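Local structure of arginase (RocF) (Helicobacter pylori, 4G3H) at residues Ile112-Ala117 / Leu179-Val184; Ala117-His122 / Arg185-Ser190. The protein probably hydrolyses L-arginine to urea and L-ornithine, using two manganese ions bound in each subunit. All coordinates share one frame; numbering follows the deposited sequence.

Overall arrangement
Interaction 1 lies in the core: strands 110-115 and 179-182, neighbours in the eight-stranded parallel sheet of the arginase fold, are held by regular backbone hydrogen bonds and by apolar and aromatic side chains. Interaction 2 follows directly from it, its centre about 11 Å away, where the loops leaving the two strands run on side by side, the second one into helix 189-198; there several residues are partly exposed, and a forked carbonyl, a water bridge and side-chain bonds replace the ladder. The two contacts share Ala-117, and both touch both manganese ions. They are also tied by hydroxyls, Tyr-114 OH to Asp-120 OD2 and Tyr-181 OH to Ala-119 O.

Interaction 1: residues Ile112-Ala117 / Leu179-Val184; sequences ILYLDA and LVYFGV. With MN (manganese (II) ion), chain E; MN (manganese (II) ion), chain F.
Tyr-114 and Tyr-181 stand side by side on one face of the sheet, pointing the same way. With CG of Tyr-114 anti to its backbone N (chi1 -152°) and CG of Tyr-181 anti to its carbonyl carbon (chi1 -79°), the ring planes lie at 80°. CD2 of Tyr-114 comes in at the ring edge of Tyr-181, 3.5 Å from its CE1. Both hydroxyls reach the metal-site loop, Tyr-114 OH bonding Asp-120 and Tyr-181 OH the carbonyl of Ala-119. On the same face Leu-179 CD1 sits 4.0 Å from Ile-112 CG2, the two chains crossing obliquely, and also meets Tyr-114 CB. Beneath them the strands run parallel toward one side of the eight-stranded arginase alpha/beta sheet, with only 202-203 beyond 179-182, paired by straight bonds such as Val-180 N to Ile-112 O (2.8 Å) and Tyr-114 N to Val-180 O (2.9 Å). On the other face Phe-182 lies alongside both leucines: Leu-113 CD2 meets its ring edge 3.7 Å from CE2, and Leu-115 CD1 is 3.8 Å from CD2. Helix 212-223 packs on this face. Past the strand end, Asp-116 N still bonds Phe-182 O, which holds the residue's backbone while its carboxylate bridges the two metals, OD2 2.1 Å from the chain E manganese and OD1 2.2 Å from that of chain F.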
loop_
_atom_site.group_PDB
_atom_site.type_symbol
_atom_site.label_atom_id
_atom_site.label_comp_id
_atom_site.label_asym_id
_atom_site.label_seq_id
_atom_site.Cartn_x
_atom_site.Cartn_y
_atom_site.Cartn_z
ATOM N N ILE A 112 9.803 -4.524 -0.673
ATOM C CA ILE A 112 8.664 -3.613 -0.631
ATOM C C ILE A 112 8.981 -2.231 -1.205
ATOM O O ILE A 112 9.931 -1.585 -0.788
ATOM C CB ILE A 112 8.169 -3.408 0.821
ATOM C CG1 ILE A 112 7.853 -4.755 1.467
ATOM C CG2 ILE A 112 6.925 -2.530 0.832
ATOM C CD1 ILE A 112 7.540 -4.654 2.946
ATOM N N LEU A 113 8.184 -1.789 -2.169
ATOM C CA LEU A 113 8.354 -0.462 -2.755
ATOM C C LEU A 113 7.204 0.289 -2.117
ATOM O O LEU A 113 6.039 -0.021 -2.374
ATOM C CB LEU A 113 8.199 -0.507 -4.278
ATOM C CG LEU A 113 9.274 -1.317 -5.015
ATOM C CD1 LEU A 113 8.920 -1.452 -6.489
ATOM C CD2 LEU A 113 10.636 -0.644 -4.841
ATOM N N TYR A 114 7.539 1.255 -1.266
ATOM C CA TYR A 114 6.535 2.018 -0.529
ATOM C C TYR A 114 6.563 3.499 -0.908
ATOM O O TYR A 114 7.447 4.234 -0.470
ATOM C CB TYR A 114 6.813 1.863 0.977
ATOM C CG TYR A 114 5.611 1.991 1.886
ATOM C CD1 TYR A 114 4.732 0.923 2.060
ATOM C CD2 TYR A 114 5.370 3.164 2.596
ATOM C CE1 TYR A 114 3.651 1.010 2.919
ATOM C CE2 TYR A 114 4.276 3.266 3.469
ATOM C CZ TYR A 114 3.423 2.178 3.625
ATOM O OH TYR A 114 2.356 2.241 4.492
ATOM N N LEU A 115 5.600 3.930 -1.716
ATOM C CA LEU A 115 5.521 5.325 -2.151
ATOM C C LEU A 115 4.540 6.013 -1.227
ATOM O O LEU A 115 3.345 5.712 -1.248
ATOM C CB LEU A 115 5.050 5.400 -3.604
ATOM C CG LEU A 115 6.076 4.903 -4.630
ATOM C CD1 LEU A 115 6.288 3.402 -4.460
ATOM C CD2 LEU A 115 5.578 5.220 -6.047
ATOM N N ASP A 116 5.038 6.961 -0.437
ATOM C CA ASP A 116 4.191 7.590 0.567
ATOM C C ASP A 116 4.857 8.845 1.132
ATOM O O ASP A 116 6.082 8.977 1.108
ATOM C CB ASP A 116 4.006 6.565 1.691
ATOM C CG ASP A 116 2.840 6.861 2.601
ATOM O OD1 ASP A 116 2.624 8.022 2.995
ATOM O OD2 ASP A 116 2.145 5.896 2.948
ATOM N N ALA A 117 4.046 9.766 1.641
ATOM C CA ALA A 117 4.579 10.973 2.248
ATOM C C ALA A 117 4.984 10.603 3.674
ATOM O O ALA A 117 5.757 11.319 4.311
ATOM C CB ALA A 117 3.515 12.071 2.276
ATOM N N LEU A 179 13.006 -2.749 2.279
ATOM C CA LEU A 179 11.830 -1.894 2.310
ATOM C C LEU A 179 12.397 -0.602 1.752
ATOM O O LEU A 179 13.363 -0.066 2.295
ATOM C CB LEU A 179 11.342 -1.684 3.751
ATOM C CG LEU A 179 10.524 -0.417 4.063
ATOM C CD1 LEU A 179 9.245 -0.370 3.235
ATOM C CD2 LEU A 179 10.188 -0.391 5.550
ATOM N N VAL A 180 11.828 -0.115 0.654
ATOM C CA VAL A 180 12.329 1.108 0.047
ATOM C C VAL A 180 11.279 2.212 0.054
ATOM O O VAL A 180 10.231 2.105 -0.589
ATOM C CB VAL A 180 12.798 0.853 -1.405
ATOM C CG1 VAL A 180 13.460 2.108 -1.969
ATOM C CG2 VAL A 180 13.766 -0.327 -1.441
ATOM N N TYR A 181 11.573 3.276 0.790
ATOM C CA TYR A 181 10.668 4.413 0.903
ATOM C C TYR A 181 10.892 5.433 -0.206
ATOM O O TYR A 181 12.029 5.755 -0.540
ATOM C CB TYR A 181 10.867 5.115 2.246
ATOM C CG TYR A 181 10.217 4.454 3.438
ATOM C CD1 TYR A 181 8.841 4.199 3.460
ATOM C CD2 TYR A 181 10.962 4.173 4.590
ATOM C CE1 TYR A 181 8.219 3.693 4.603
ATOM C CE2 TYR A 181 10.357 3.671 5.732
ATOM C CZ TYR A 181 8.983 3.436 5.739
ATOM O OH TYR A 181 8.377 2.986 6.895
ATOM N N PHE A 182 9.803 5.955 -0.756
ATOM C CA PHE A 182 9.878 6.961 -1.812
ATOM C C PHE A 182 9.011 8.157 -1.439
ATOM O O PHE A 182 7.809 8.006 -1.216
ATOM C CB PHE A 182 9.378 6.383 -3.142
ATOM C CG PHE A 182 10.228 5.263 -3.683
ATOM C CD1 PHE A 182 11.330 5.537 -4.493
ATOM C CD2 PHE A 182 9.928 3.935 -3.383
ATOM C CE1 PHE A 182 12.119 4.503 -5.000
ATOM C CE2 PHE A 182 10.712 2.895 -3.883
ATOM C CZ PHE A 182 11.810 3.181 -4.695
ATOM N N GLY A 183 9.624 9.337 -1.364
ATOM C CA GLY A 183 8.890 10.554 -1.049
ATOM C C GLY A 183 8.512 10.811 0.402
ATOM O O GLY A 183 7.784 11.765 0.691
ATOM N N VAL A 184 8.996 9.981 1.320
ATOM C CA VAL A 184 8.677 10.153 2.739
ATOM C C VAL A 184 9.168 11.511 3.240
ATOM O O VAL A 184 10.336 11.859 3.077
ATOM C CB VAL A 184 9.310 9.030 3.588
ATOM C CG1 VAL A 184 9.061 9.281 5.065
ATOM C CG2 VAL A 184 8.729 7.685 3.175
HETATM MN MN MN E . 0.464 5.704 4.132
HETATM MN MN MN F . 0.578 8.598 3.710
#

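Interaction 2: residues Ala117-His122 / Arg185-Ser190; sequences AHADIH and RSTEQS. With MN (manganese (II) ion), chain F; MN (manganese (II) ion), chain E.
The loops that follow two adjacent parallel strands of the arginase fold run alongside each other here, and the first of them carries the metal ligands His-118 and Asp-120. The carbonyl of Ala-117 takes two donors. Ser-186 N approaches nearly along the C=O axis at 2.9 Å, while Arg-185 N, at 2.7 Å, donates an almost straight hydrogen bond (N-H...O 178°) from above the carbonyl plane. The methyl of Ala-117 lies over one face of the Arg-185 guanidinium, offset toward its rim, with CB 3.6 Å from CZ; the arginine chain is extended from CG to NE, and its guanidinium finds its main polar partner in Glu-250. His-118 spends ND1 on the chain F manganese (2.3 Å) and NE2 on a carboxylate oxygen of Glu-250, so both ring nitrogens are engaged. That same oxygen, OE2, also bonds Ser-186 OG, making Glu-250 a second-shell partner that would fix the turn of the imidazole and may polarise it. Ser-186 O lies at the ring edge, 3.5 Å from His-118 CD2. A water spans the loops, accepting from Ala-119 N and donating to Ser-186 O, both at 2.9 Å. Asp-120 binds the chain E manganese through OD2. Farther along, His-122 NE2 is bonded to the carbonyl of Arg-143, and ND1 is hydrogen-bonded to Ser-190 OG at the ring edge, 3.1 Å away, with Ile-121 CG2 over the ring centre.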
loop_
_atom_site.group_PDB
_atom_site.type_symbol
_atom_site.label_atom_id
_atom_site.label_comp_id
_atom_site.label_asym_id
_atom_site.label_seq_id
_atom_site.Cartn_x
_atom_site.Cartn_y
_atom_site.Cartn_z
ATOM N N ALA A 117 4.046 9.766 1.641
ATOM C CA ALA A 117 4.579 10.973 2.248
ATOM C C ALA A 117 4.984 10.603 3.674
ATOM O O ALA A 117 5.757 11.319 4.311
ATOM C CB ALA A 117 3.515 12.071 2.276
ATOM N N HIS A 118 4.461 9.471 4.156
ATOM C CA HIS A 118 4.731 8.993 5.516
ATOM C C HIS A 118 5.447 7.643 5.578
ATOM O O HIS A 118 5.399 6.856 4.636
ATOM C CB HIS A 118 3.419 8.879 6.304
ATOM C CG HIS A 118 2.514 10.062 6.149
ATOM N ND1 HIS A 118 1.539 10.128 5.180
ATOM C CD2 HIS A 118 2.466 11.241 6.813
ATOM C CE1 HIS A 118 0.929 11.297 5.250
ATOM N NE2 HIS A 118 1.473 11.993 6.232
ATOM N N ALA A 119 6.093 7.377 6.709
ATOM C CA ALA A 119 6.809 6.125 6.923
ATOM C C ALA A 119 5.858 5.043 7.445
ATOM O O ALA A 119 6.115 3.848 7.289
ATOM C CB ALA A 119 7.954 6.343 7.916
ATOM N N ASP A 120 4.764 5.471 8.070
ATOM C CA ASP A 120 3.765 4.546 8.611
ATOM C C ASP A 120 4.345 3.480 9.540
ATOM O O ASP A 120 3.893 2.331 9.538
ATOM C CB ASP A 120 3.001 3.845 7.477
ATOM C CG ASP A 120 2.112 4.795 6.682
ATOM O OD1 ASP A 120 1.834 5.908 7.165
ATOM O OD2 ASP A 120 1.675 4.417 5.573
ATOM N N ILE A 121 5.336 3.855 10.338
ATOM C CA ILE A 121 5.949 2.911 11.258
ATOM C C ILE A 121 5.304 2.991 12.638
ATOM O O ILE A 121 5.081 1.973 13.291
ATOM C CB ILE A 121 7.466 3.170 11.381
ATOM C CG1 ILE A 121 8.155 2.806 10.061
ATOM C CG2 ILE A 121 8.045 2.363 12.533
ATOM C CD1 ILE A 121 9.635 3.143 10.008
ATOM N N HIS A 122 4.996 4.206 13.074
ATOM C CA HIS A 122 4.385 4.413 14.376
ATOM C C HIS A 122 3.184 5.338 14.260
ATOM O O HIS A 122 3.235 6.367 13.582
ATOM C CB HIS A 122 5.402 5.018 15.349
ATOM C CG HIS A 122 6.494 4.074 15.753
ATOM N ND1 HIS A 122 7.758 4.503 16.095
ATOM C CD2 HIS A 122 6.507 2.725 15.879
ATOM C CE1 HIS A 122 8.504 3.459 16.410
ATOM N NE2 HIS A 122 7.769 2.368 16.287
ATOM N N ARG A 185 8.275 12.275 3.862
ATOM C CA ARG A 185 8.642 13.601 4.338
ATOM C C ARG A 185 7.924 14.054 5.601
ATOM O O ARG A 185 8.164 15.157 6.083
ATOM C CB ARG A 185 8.390 14.618 3.226
ATOM C CG ARG A 185 7.002 14.504 2.605
ATOM C CD ARG A 185 6.829 15.518 1.502
ATOM N NE ARG A 185 5.463 15.598 0.995
ATOM C CZ ARG A 185 4.891 14.712 0.182
ATOM N NH1 ARG A 185 3.642 14.906 -0.214
ATOM N NH2 ARG A 185 5.558 13.640 -0.237
ATOM N N SER A 186 7.042 13.219 6.133
ATOM C CA SER A 186 6.306 13.572 7.338
ATOM C C SER A 186 6.374 12.392 8.290
ATOM O O SER A 186 5.683 11.394 8.099
ATOM C CB SER A 186 4.852 13.897 6.984
ATOM O OG SER A 186 4.116 14.290 8.126
ATOM N N THR A 187 7.205 12.514 9.321
ATOM C CA THR A 187 7.394 11.432 10.280
ATOM C C THR A 187 7.584 11.897 11.725
ATOM O O THR A 187 7.744 13.089 11.999
ATOM C CB THR A 187 8.640 10.618 9.906
ATOM O OG1 THR A 187 9.783 11.484 9.931
ATOM C CG2 THR A 187 8.501 10.028 8.510
ATOM N N GLU A 188 7.568 10.935 12.645
ATOM C CA GLU A 188 7.789 11.203 14.065
ATOM C C GLU A 188 9.245 10.824 14.333
ATOM O O GLU A 188 9.787 9.940 13.665
ATOM C CB GLU A 188 6.884 10.329 14.936
ATOM C CG GLU A 188 5.402 10.516 14.698
ATOM C CD GLU A 188 4.959 11.942 14.931
ATOM O OE1 GLU A 188 5.201 12.470 16.038
ATOM O OE2 GLU A 188 4.367 12.534 14.004
ATOM N N GLN A 189 9.878 11.482 15.299
ATOM C CA GLN A 189 11.269 11.174 15.625
ATOM C C GLN A 189 11.422 9.688 15.925
ATOM O O GLN A 189 12.441 9.079 15.596
ATOM C CB GLN A 189 11.737 11.988 16.838
ATOM C CG GLN A 189 13.184 11.712 17.244
ATOM C CD GLN A 189 14.162 11.934 16.101
ATOM O OE1 GLN A 189 14.217 13.019 15.518
ATOM N NE2 GLN A 189 14.939 10.905 15.774
ATOM N N SER A 190 10.405 9.106 16.551
ATOM C CA SER A 190 10.449 7.687 16.883
ATOM C C SER A 190 10.544 6.861 15.603
ATOM O O SER A 190 11.201 5.818 15.580
ATOM C CB SER A 190 9.202 7.281 17.679
ATOM O OG SER A 190 8.020 7.451 16.913
HETATM MN MN MN F . 0.578 8.598 3.710
HETATM MN MN MN E . 0.464 5.704 4.132
HETATM O O HOH W 1 5.164 8.742 9.087
#